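Local coordinates for nitrite oxidoreductase subunit B (Kuenenia stuttgartiensis, PDB 7B04), which probably relays electrons through its iron-sulfur clusters as the beta subunit of nitrite oxidoreductase, the complex that interconverts nitrite and nitrate in an anammox bacterium, at residues D147-S152 and R166-L171; L161-R166 and A311-L316; S335-A340 and Y355-G360; N377-G382 and V390-V395. One frame throughout, in Å; residues are numbered along the deposited sequence.

Interaction 1 (D147-S152 and R166-L171); sequences DTAKSS and RWFFYL
Lys150 lies on one face of the Trp167 indole, its CB 3.5 Å above the ring plane and offset toward the rim. Lys150 CD also reaches Trp167 NE1, at 3.4 Å, so the indole meets the aliphatic part of the lysine. Lys150 CG is anti to the backbone N (chi1 -172°); the chain then bends at chi2 and chi4, and NZ ends in a weak hydrogen bond to Ser151 O. The Phe168 ring carries the backbone carbon of Asp147 off-centre over one face, while Ala149 CB approaches its CD2 obliquely at 4.0 Å. Tyr170 is met at its edge: Asp147 OD1 lies near the ring plane and accepts from Tyr170 OH at 2.5 Å, on the syn side of the carboxylate. The ring suits this place because its rigid length carries a donor to the acid. OD2 of the same aspartate forms a salt bridge with Arg919 of subunit A, so the two oxygens are divided between chains.

The backbones are joined by a single antiparallel bridge, the hydrogen-bonded pair Lys150 and Trp167. Lys150 N gives to Trp167 O at 2.9 Å, and Trp167 N returns to Lys150 O at 3.1 Å. Glu157 OE1 has two partners here, Ser151 OG by a hydrogen bond and Arg166 NH2 by a salt bridge.

Tyr170 comes within about 4 Å, side chain to side chain, of Cys35, a ligand of a [4Fe-4S] cluster. Past the bridge the chain enters strand 169-173, which pairs antiparallel with strand 62-66, and Phe169 packs on helix 313-320.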
# COMPACT_ATOMS: atom_id res chain seq x y z
N ASP A 147 11.35 -0.75 -5.02
CA ASP A 147 11.35 -1.96 -5.86
C ASP A 147 12.29 -1.83 -7.05
O ASP A 147 12.05 -2.41 -8.12
CB ASP A 147 9.93 -2.29 -6.32
CG ASP A 147 9.02 -2.69 -5.18
OD1 ASP A 147 9.53 -3.16 -4.14
OD2 ASP A 147 7.79 -2.53 -5.31
N THR A 148 13.37 -1.08 -6.88
CA THR A 148 14.38 -0.91 -7.92
C THR A 148 15.50 -1.92 -7.66
O THR A 148 16.16 -1.86 -6.61
CB THR A 148 14.93 0.51 -7.93
OG1 THR A 148 13.84 1.44 -8.05
CG2 THR A 148 15.88 0.71 -9.10
N ALA A 149 15.71 -2.82 -8.60
CA ALA A 149 16.65 -3.92 -8.43
C ALA A 149 17.99 -3.60 -9.08
O ALA A 149 18.08 -2.80 -10.01
CB ALA A 149 16.09 -5.21 -9.02
N LYS A 150 19.05 -4.22 -8.56
CA LYS A 150 20.35 -4.23 -9.21
C LYS A 150 20.38 -5.37 -10.21
O LYS A 150 19.97 -6.49 -9.89
CB LYS A 150 21.47 -4.37 -8.18
CG LYS A 150 22.87 -4.20 -8.75
CD LYS A 150 23.56 -5.54 -8.91
CE LYS A 150 25.02 -5.36 -9.30
NZ LYS A 150 25.17 -4.77 -10.66
N SER A 151 20.87 -5.10 -11.42
CA SER A 151 20.90 -6.09 -12.48
C SER A 151 22.31 -6.24 -13.04
O SER A 151 23.07 -5.28 -13.11
CB SER A 151 19.93 -5.72 -13.62
OG SER A 151 20.02 -6.64 -14.69
N SER A 152 22.64 -7.48 -13.43
CA SER A 152 23.89 -7.74 -14.14
C SER A 152 23.88 -7.17 -15.55
O SER A 152 24.95 -6.95 -16.12
CB SER A 152 24.17 -9.24 -14.18
OG SER A 152 23.23 -9.91 -15.00
N ARG A 166 19.57 -10.57 -10.33
CA ARG A 166 18.72 -9.40 -10.24
C ARG A 166 18.06 -9.42 -8.86
O ARG A 166 17.30 -10.34 -8.55
CB ARG A 166 17.67 -9.40 -11.35
CG ARG A 166 16.94 -8.08 -11.56
CD ARG A 166 16.07 -8.14 -12.80
NE ARG A 166 16.86 -8.30 -14.02
CZ ARG A 166 16.34 -8.49 -15.23
NH1 ARG A 166 15.03 -8.60 -15.38
NH2 ARG A 166 17.14 -8.62 -16.28
N TRP A 167 18.36 -8.41 -8.04
CA TRP A 167 18.00 -8.50 -6.63
C TRP A 167 17.68 -7.14 -6.05
O TRP A 167 18.13 -6.10 -6.54
CB TRP A 167 19.14 -9.14 -5.83
CG TRP A 167 20.38 -8.29 -5.80
CD1 TRP A 167 21.39 -8.29 -6.72
CD2 TRP A 167 20.72 -7.30 -4.82
NE1 TRP A 167 22.34 -7.37 -6.37
CE2 TRP A 167 21.96 -6.75 -5.21
CE3 TRP A 167 20.11 -6.83 -3.66
CZ2 TRP A 167 22.59 -5.75 -4.46
CZ3 TRP A 167 20.74 -5.85 -2.92
CH2 TRP A 167 21.97 -5.32 -3.33
N PHE A 168 16.90 -7.17 -4.97
CA PHE A 168 16.62 -6.03 -4.11
C PHE A 168 15.93 -6.55 -2.86
O PHE A 168 15.22 -7.56 -2.91
CB PHE A 168 15.75 -4.97 -4.81
CG PHE A 168 14.29 -5.33 -4.90
CD1 PHE A 168 13.37 -4.74 -4.06
CD2 PHE A 168 13.85 -6.24 -5.84
CE1 PHE A 168 12.02 -5.05 -4.16
CE2 PHE A 168 12.50 -6.56 -5.93
CZ PHE A 168 11.59 -5.96 -5.09
N PHE A 169 16.15 -5.87 -1.74
CA PHE A 169 15.54 -6.26 -0.47
C PHE A 169 15.15 -5.00 0.28
O PHE A 169 15.46 -3.88 -0.13
CB PHE A 169 16.48 -7.14 0.37
CG PHE A 169 17.69 -6.43 0.91
CD1 PHE A 169 18.85 -6.34 0.15
CD2 PHE A 169 17.68 -5.86 2.17
CE1 PHE A 169 19.97 -5.69 0.64
CE2 PHE A 169 18.79 -5.21 2.67
CZ PHE A 169 19.94 -5.12 1.90
N TYR A 170 14.46 -5.19 1.40
CA TYR A 170 13.83 -4.11 2.14
C TYR A 170 14.55 -3.90 3.47
O TYR A 170 14.83 -4.86 4.18
CB TYR A 170 12.35 -4.39 2.38
CG TYR A 170 11.55 -4.55 1.10
CD1 TYR A 170 11.63 -3.60 0.09
CD2 TYR A 170 10.73 -5.66 0.91
CE1 TYR A 170 10.91 -3.74 -1.07
CE2 TYR A 170 10.00 -5.80 -0.26
CZ TYR A 170 10.09 -4.84 -1.25
OH TYR A 170 9.37 -4.98 -2.41
N LEU A 171 14.84 -2.64 3.78
CA LEU A 171 15.49 -2.27 5.04
C LEU A 171 14.53 -1.41 5.85
O LEU A 171 14.10 -0.35 5.38
CB LEU A 171 16.80 -1.53 4.78
CG LEU A 171 17.67 -1.21 6.00
CD1 LEU A 171 18.02 -2.48 6.76
CD2 LEU A 171 18.92 -0.48 5.56

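Interaction 2 (L161-R166 and A311-L316); sequences LPEHSR and APRAYL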
# COMPACT_ATOMS: atom_id res chain seq x y z
N LEU A 161 18.90 -19.01 -6.06
CA LEU A 161 19.76 -19.10 -4.90
C LEU A 161 21.09 -19.71 -5.32
O LEU A 161 21.16 -20.48 -6.28
CB LEU A 161 19.09 -19.94 -3.81
CG LEU A 161 17.89 -19.33 -3.07
CD1 LEU A 161 17.24 -20.37 -2.18
CD2 LEU A 161 18.28 -18.11 -2.24
N PRO A 162 22.18 -19.40 -4.60
CA PRO A 162 22.30 -18.70 -3.31
C PRO A 162 22.19 -17.17 -3.37
O PRO A 162 21.77 -16.55 -2.40
CB PRO A 162 23.71 -19.09 -2.86
CG PRO A 162 24.08 -20.31 -3.68
CD PRO A 162 23.47 -20.01 -4.99
N GLU A 163 22.53 -16.57 -4.51
CA GLU A 163 22.49 -15.12 -4.69
C GLU A 163 21.76 -14.78 -5.98
O GLU A 163 22.10 -15.31 -7.04
CB GLU A 163 23.89 -14.50 -4.72
CG GLU A 163 24.76 -14.76 -3.50
CD GLU A 163 26.18 -14.27 -3.71
OE1 GLU A 163 26.44 -13.75 -4.81
OE2 GLU A 163 27.04 -14.40 -2.81
N HIS A 164 20.78 -13.89 -5.89
CA HIS A 164 19.99 -13.48 -7.05
C HIS A 164 20.81 -12.50 -7.89
O HIS A 164 21.29 -11.48 -7.38
CB HIS A 164 18.69 -12.81 -6.61
CG HIS A 164 17.71 -13.73 -5.95
ND1 HIS A 164 16.45 -13.31 -5.58
CD2 HIS A 164 17.80 -15.04 -5.60
CE1 HIS A 164 15.79 -14.32 -5.04
NE2 HIS A 164 16.59 -15.38 -5.03
N SER A 165 20.95 -12.80 -9.18
CA SER A 165 21.62 -11.87 -10.09
C SER A 165 20.89 -10.54 -10.13
O SER A 165 21.50 -9.47 -9.97
CB SER A 165 21.71 -12.49 -11.49
OG SER A 165 20.41 -12.70 -12.02
N ARG A 166 19.57 -10.57 -10.33
CA ARG A 166 18.72 -9.40 -10.24
C ARG A 166 18.06 -9.42 -8.86
O ARG A 166 17.30 -10.34 -8.55
CB ARG A 166 17.67 -9.40 -11.35
CG ARG A 166 16.94 -8.08 -11.56
CD ARG A 166 16.07 -8.14 -12.80
NE ARG A 166 16.86 -8.30 -14.02
CZ ARG A 166 16.34 -8.49 -15.23
NH1 ARG A 166 15.03 -8.60 -15.38
NH2 ARG A 166 17.14 -8.62 -16.28
N ALA A 311 20.29 -12.07 -1.16
CA ALA A 311 21.07 -10.93 -1.60
C ALA A 311 22.55 -11.30 -1.72
O ALA A 311 23.01 -12.25 -1.07
CB ALA A 311 20.91 -9.77 -0.62
N PRO A 312 23.30 -10.60 -2.56
CA PRO A 312 24.74 -10.85 -2.65
C PRO A 312 25.40 -10.75 -1.29
O PRO A 312 25.20 -9.78 -0.55
CB PRO A 312 25.23 -9.76 -3.60
CG PRO A 312 24.05 -9.44 -4.44
CD PRO A 312 22.86 -9.60 -3.54
N ARG A 313 26.19 -11.77 -0.95
CA ARG A 313 26.78 -11.82 0.39
C ARG A 313 27.76 -10.68 0.61
O ARG A 313 27.84 -10.15 1.73
CB ARG A 313 27.46 -13.17 0.61
CG ARG A 313 26.54 -14.37 0.48
CD ARG A 313 25.61 -14.50 1.68
NE ARG A 313 24.85 -15.75 1.65
CZ ARG A 313 23.65 -15.88 1.08
NH1 ARG A 313 23.03 -17.05 1.10
NH2 ARG A 313 23.08 -14.83 0.50
N ALA A 314 28.45 -10.23 -0.44
CA ALA A 314 29.40 -9.13 -0.29
C ALA A 314 28.70 -7.86 0.18
O ALA A 314 29.17 -7.18 1.10
CB ALA A 314 30.13 -8.88 -1.61
N TYR A 315 27.57 -7.52 -0.44
CA TYR A 315 26.80 -6.36 -0.01
C TYR A 315 26.30 -6.54 1.42
O TYR A 315 26.32 -5.60 2.22
CB TYR A 315 25.64 -6.11 -0.97
CG TYR A 315 24.88 -4.82 -0.73
CD1 TYR A 315 25.38 -3.60 -1.16
CD2 TYR A 315 23.65 -4.82 -0.07
CE1 TYR A 315 24.69 -2.42 -0.95
CE2 TYR A 315 22.95 -3.65 0.14
CZ TYR A 315 23.47 -2.45 -0.29
OH TYR A 315 22.77 -1.29 -0.07
N LEU A 316 25.84 -7.75 1.75
CA LEU A 316 25.30 -8.00 3.09
C LEU A 316 26.36 -7.89 4.18
O LEU A 316 26.08 -7.34 5.25
CB LEU A 316 24.64 -9.38 3.13
CG LEU A 316 23.36 -9.62 2.32
CD1 LEU A 316 22.73 -10.94 2.72
CD2 LEU A 316 22.38 -8.48 2.50
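Glu163 reaches across to the start of helix 313-320, its carboxylate set against Arg313 with the carboxylate and guanidinium planes 50° apart. The glutamate chain is extended beyond CG, carrying CD toward the helix start, and OE2 meets the amide of Arg313. There Arg313 N gives a weak but nearly straight hydrogen bond to Glu163 OE2, 3.3 Å long with 169° at the hydrogen. The same oxygen lies beside the arginine's aliphatic root, 3.3 Å from Arg313 CG. Glu163 CD stands 3.9 Å from Pro312 CA, in the N-cap residue.

Arg313 does not answer with its charged end. It turns at chi2 (-74°), which places CD, and the guanidinium ends beside the chain before the helix, with Ala311 O in plane at its edge. NH2 makes a weak bond to that oxygen and also binds Arg309 O. Pro162 O stands obliquely to the guanidinium, 3.6 Å from Arg313 NH2. A cis peptide precedes Pro162, giving the loop a sharp bend just before the glutamate. Pro312 suits its own place, since the chain enters the helix there and the proline ring packs on Trp167.

Opposite charges are near but not paired: Glu163 OE2 and Arg313 NE are 5.1 Å apart. The polar part of the contact is thus a weak carboxylate-to-amide bond at a helix N terminus, where the amide and the helix dipole would be expected to favour the negative charge, while Arg313 NH2 turns to the carbonyls of Ala311 and Arg309.

Interaction 3 (S335-A340 and Y355-G360); sequences SRELLA and YKIEEG
Arg336 and Glu359 form the ionic part of the contact. Glu359 OE2 stands 3.0 Å from Arg336 NH1, but it sits over one face of the guanidinium, offset toward the rim, so no N-H points at it. The two side chains cross at about a right angle, and the pair is held by charge alone. Arg336 CG is anti to the backbone N (chi1 174°), and the chain stays extended from CG to NE, spanning from the first turn of the helix to Glu359. Its NH2 has a stronger partner in Asp378, and Tyr376 adds a cation-pi contact, which suits a long side chain able to serve several neighbours.

Hydrogen bonding across the contact is slight. Tyr355 OH gives a weak bond of 3.1 Å to Glu337 OE2, which lies at the edge of the ring, near its plane. Within the helical segment Ser335, as N-cap, accepts from Leu338 N through OG at 3.3 Å, again weakly; a serine's short hydroxyl is well placed for this.

Apolar contact fills the middle. Ile357 CD1 touches Ala340 CB at 3.6 Å and Glu337 CG at 3.6 Å. Alanine, with CB alone, lets the long isoleucine branch come up to the helix surface, and the aliphatic part of Glu337 closes the patch beside it.

The helix 336-340 and strand 355-358 axes pass 9.8 Å apart at 111°. Leu338 packs on Trp282 and Leu283 of helix 279-286. Strand 354-358 pairs antiparallel with strand 371-383, and Leu339 packs on Met375 of that second strand.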
# COMPACT_ATOMS: atom_id res chain seq x y z
N SER A 335 16.69 -24.43 12.79
CA SER A 335 16.72 -25.40 13.87
C SER A 335 15.34 -25.46 14.52
O SER A 335 14.47 -24.61 14.30
CB SER A 335 17.80 -25.04 14.89
OG SER A 335 17.44 -23.90 15.64
N ARG A 336 15.14 -26.49 15.34
CA ARG A 336 13.85 -26.64 16.02
C ARG A 336 13.54 -25.45 16.92
O ARG A 336 12.39 -24.98 16.96
CB ARG A 336 13.83 -27.93 16.83
CG ARG A 336 12.58 -28.08 17.67
CD ARG A 336 12.49 -29.44 18.31
NE ARG A 336 11.13 -29.73 18.73
CZ ARG A 336 10.71 -30.94 19.08
NH1 ARG A 336 11.54 -31.97 19.06
NH2 ARG A 336 9.45 -31.12 19.45
N GLU A 337 14.53 -24.94 17.64
CA GLU A 337 14.25 -23.86 18.58
C GLU A 337 14.10 -22.51 17.90
O GLU A 337 13.33 -21.67 18.38
CB GLU A 337 15.34 -23.79 19.66
CG GLU A 337 14.82 -23.30 21.00
CD GLU A 337 15.89 -23.22 22.06
OE1 GLU A 337 17.09 -23.15 21.71
OE2 GLU A 337 15.54 -23.22 23.26
N LEU A 338 14.80 -22.27 16.79
CA LEU A 338 14.64 -20.99 16.10
C LEU A 338 13.27 -20.88 15.45
O LEU A 338 12.63 -19.83 15.53
CB LEU A 338 15.74 -20.80 15.06
CG LEU A 338 15.55 -19.54 14.21
CD1 LEU A 338 15.99 -18.31 14.99
CD2 LEU A 338 16.30 -19.64 12.90
N LEU A 339 12.79 -21.96 14.81
CA LEU A 339 11.48 -21.92 14.18
C LEU A 339 10.39 -21.66 15.20
O LEU A 339 9.40 -20.97 14.92
CB LEU A 339 11.22 -23.22 13.42
CG LEU A 339 9.88 -23.31 12.68
CD1 LEU A 339 9.79 -22.23 11.62
CD2 LEU A 339 9.69 -24.69 12.08
N ALA A 340 10.54 -22.21 16.41
CA ALA A 340 9.58 -21.94 17.47
C ALA A 340 9.69 -20.49 17.94
O ALA A 340 8.67 -19.85 18.23
CB ALA A 340 9.79 -22.90 18.64
N TYR A 355 11.10 -16.85 27.05
CA TYR A 355 10.37 -17.85 26.28
C TYR A 355 10.75 -19.26 26.74
O TYR A 355 11.84 -19.48 27.29
CB TYR A 355 10.66 -17.73 24.78
CG TYR A 355 11.98 -18.37 24.37
CD1 TYR A 355 13.18 -17.68 24.49
CD2 TYR A 355 12.02 -19.67 23.86
CE1 TYR A 355 14.38 -18.26 24.12
CE2 TYR A 355 13.21 -20.26 23.50
CZ TYR A 355 14.39 -19.55 23.63
OH TYR A 355 15.59 -20.13 23.26
N LYS A 356 9.84 -20.20 26.53
CA LYS A 356 10.13 -21.62 26.71
C LYS A 356 9.08 -22.43 25.96
O LYS A 356 7.95 -21.97 25.77
CB LYS A 356 10.27 -22.04 28.18
CG LYS A 356 9.07 -21.91 29.06
CD LYS A 356 9.32 -22.73 30.31
CE LYS A 356 8.99 -24.18 30.05
NZ LYS A 356 7.57 -24.30 29.60
N ILE A 357 9.47 -23.63 25.53
CA ILE A 357 8.76 -24.41 24.53
C ILE A 357 8.24 -25.71 25.13
O ILE A 357 8.97 -26.40 25.86
CB ILE A 357 9.67 -24.71 23.33
CG1 ILE A 357 10.07 -23.41 22.63
CG2 ILE A 357 9.01 -25.68 22.37
CD1 ILE A 357 11.34 -23.53 21.82
N GLU A 358 6.98 -26.03 24.84
CA GLU A 358 6.40 -27.33 25.15
C GLU A 358 6.36 -28.15 23.86
O GLU A 358 5.81 -27.70 22.85
CB GLU A 358 4.98 -27.19 25.71
CG GLU A 358 4.91 -26.58 27.10
CD GLU A 358 3.49 -26.53 27.63
OE1 GLU A 358 2.56 -26.87 26.87
OE2 GLU A 358 3.30 -26.14 28.80
N GLU A 359 6.94 -29.34 23.90
CA GLU A 359 7.20 -30.08 22.67
C GLU A 359 5.97 -30.82 22.16
O GLU A 359 5.12 -31.28 22.93
CB GLU A 359 8.37 -31.05 22.88
CG GLU A 359 9.71 -30.37 22.66
CD GLU A 359 10.89 -31.30 22.86
OE1 GLU A 359 10.96 -31.98 23.90
OE2 GLU A 359 11.77 -31.33 21.96
N GLY A 360 5.90 -30.93 20.84
CA GLY A 360 4.79 -31.55 20.15
C GLY A 360 5.25 -32.56 19.12
O GLY A 360 6.45 -32.76 18.91

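Interaction 4 (N377-G382 and V390-V395); sequences NDTVIG and VVRTTV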
# COMPACT_ATOMS: atom_id res chain seq x y z
N ASN A 377 5.38 -29.78 15.72
CA ASN A 377 4.34 -28.81 16.08
C ASN A 377 4.47 -28.43 17.55
O ASN A 377 3.64 -28.76 18.40
CB ASN A 377 2.96 -29.36 15.77
CG ASN A 377 1.85 -28.35 16.09
OD1 ASN A 377 1.41 -27.59 15.24
ND2 ASN A 377 1.43 -28.33 17.34
N ASP A 378 5.55 -27.71 17.85
CA ASP A 378 5.77 -27.31 19.23
C ASP A 378 4.92 -26.11 19.58
O ASP A 378 4.46 -25.36 18.71
CB ASP A 378 7.23 -26.96 19.50
CG ASP A 378 8.20 -27.98 18.93
OD1 ASP A 378 7.96 -29.20 19.05
OD2 ASP A 378 9.23 -27.55 18.39
N THR A 379 4.69 -25.95 20.87
CA THR A 379 3.95 -24.83 21.42
C THR A 379 4.96 -23.90 22.09
O THR A 379 5.57 -24.27 23.10
CB THR A 379 2.90 -25.31 22.41
OG1 THR A 379 1.88 -26.04 21.72
CG2 THR A 379 2.28 -24.14 23.13
N VAL A 380 5.15 -22.71 21.53
CA VAL A 380 6.06 -21.73 22.09
C VAL A 380 5.28 -20.82 23.02
O VAL A 380 4.13 -20.46 22.75
CB VAL A 380 6.77 -20.92 20.97
CG1 VAL A 380 5.77 -20.13 20.15
CG2 VAL A 380 7.84 -20.01 21.57
N ILE A 381 5.90 -20.46 24.15
CA ILE A 381 5.24 -19.72 25.21
C ILE A 381 6.11 -18.53 25.60
O ILE A 381 7.33 -18.67 25.75
CB ILE A 381 4.96 -20.61 26.44
CG1 ILE A 381 4.11 -21.81 26.05
CG2 ILE A 381 4.27 -19.81 27.53
CD1 ILE A 381 4.10 -22.91 27.09
N GLY A 382 5.49 -17.37 25.75
CA GLY A 382 6.20 -16.17 26.16
C GLY A 382 5.70 -15.67 27.50
O GLY A 382 4.51 -15.76 27.80
N VAL A 390 1.98 -14.54 28.89
CA VAL A 390 1.30 -13.48 28.17
C VAL A 390 0.93 -13.88 26.75
O VAL A 390 0.07 -13.23 26.13
CB VAL A 390 2.16 -12.19 28.16
CG1 VAL A 390 2.33 -11.67 29.58
CG2 VAL A 390 3.50 -12.47 27.54
N VAL A 391 1.53 -14.94 26.20
CA VAL A 391 1.29 -15.33 24.82
C VAL A 391 1.58 -16.82 24.68
O VAL A 391 2.37 -17.40 25.44
CB VAL A 391 2.15 -14.50 23.84
CG1 VAL A 391 3.62 -14.90 23.94
CG2 VAL A 391 1.64 -14.63 22.42
N ARG A 392 0.91 -17.46 23.72
CA ARG A 392 1.15 -18.85 23.40
C ARG A 392 0.60 -19.14 22.00
O ARG A 392 -0.48 -18.66 21.65
CB ARG A 392 0.50 -19.78 24.43
CG ARG A 392 0.49 -21.24 24.04
CD ARG A 392 -0.19 -22.10 25.09
NE ARG A 392 0.54 -22.11 26.35
CZ ARG A 392 0.33 -22.99 27.32
NH1 ARG A 392 -0.59 -23.93 27.18
NH2 ARG A 392 1.05 -22.93 28.44
N THR A 393 1.34 -19.93 21.22
CA THR A 393 0.89 -20.32 19.89
C THR A 393 1.60 -21.60 19.48
O THR A 393 2.59 -22.01 20.10
CB THR A 393 1.13 -19.21 18.87
OG1 THR A 393 0.46 -19.54 17.64
CG2 THR A 393 2.62 -19.05 18.59
N THR A 394 1.07 -22.23 18.44
CA THR A 394 1.63 -23.46 17.88
C THR A 394 2.42 -23.15 16.61
O THR A 394 2.20 -22.14 15.94
CB THR A 394 0.53 -24.48 17.58
OG1 THR A 394 -0.39 -23.92 16.63
CG2 THR A 394 -0.23 -24.84 18.85
N VAL A 395 3.34 -24.06 16.29
CA VAL A 395 4.17 -23.87 15.10
C VAL A 395 3.38 -24.17 13.83
O VAL A 395 3.51 -23.48 12.82
CB VAL A 395 5.45 -24.73 15.20
CG1 VAL A 395 6.21 -24.72 13.88
CG2 VAL A 395 6.33 -24.25 16.33
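The contact belongs to the beta hairpin of strands 371-383 and 389-394 and contains a classic beta bulge, in which Val390 and Val391 both face Gly382. Gly382 O takes Val390 N at 3.0 Å and, weakly, Val391 N at 3.5 Å. Gly382 N returns to Val391 O, the donor standing above the carbonyl plane. With no side chain on the glycine, Val391 CG1 packs directly on Gly382 CA, at 3.6 Å.

Farther along, Val380 and Thr393 make a hydrogen-bonded antiparallel pair, Val380 N giving to Thr393 O at 3.0 Å and Thr393 N giving back. Their side chains lie side by side, Val380 CG1 touching Thr393 CG2 at 3.7 Å; beta-branched residues of this kind suit an extended chain. Thr393 OG1 is hydrogen-bonded to Asn109 of subunit A. Val395 N closes this end on Asp378 O at 3.0 Å.

Thr379, Ile381, Arg392 and Thr394 share the other face. Arg392 runs beside Ile381, NH2 coming to CD1 of the isoleucine, and its CG rests on Thr379 CG2 at 3.5 Å. The bend at chi3 (-66°) brings NE beside Ile381 CG1, while Glu389 takes the charge in a salt bridge.

Strand 371-383 also pairs antiparallel with strands 354-358 and 362-368, Thr379 bonding through its backbone to Glu358, and Val391 packs on the loop that carries Leu344 and Met347.

How the interactions relate
From the N terminus, interaction 1 closes first, bringing 147-152 back to the chain 14 residues on, at the entry to strand 169-173. Interaction 2 starts inside that loop and crosses it: Arg166 belongs to both, and 161-166 is tied to a helix start 145 residues later. They touch where Trp167 meets Pro312 and Phe169 meets Tyr315. Interactions 3 and 4 follow in series, each a short closure, the first between a helix and strand 354-358, the second within a hairpin. They meet at strands 354-358 and 371-383, neighbours in one sheet. Nearest atoms of interactions 2 and 3 are about 14 Å apart, so the four contacts form two separate pairs.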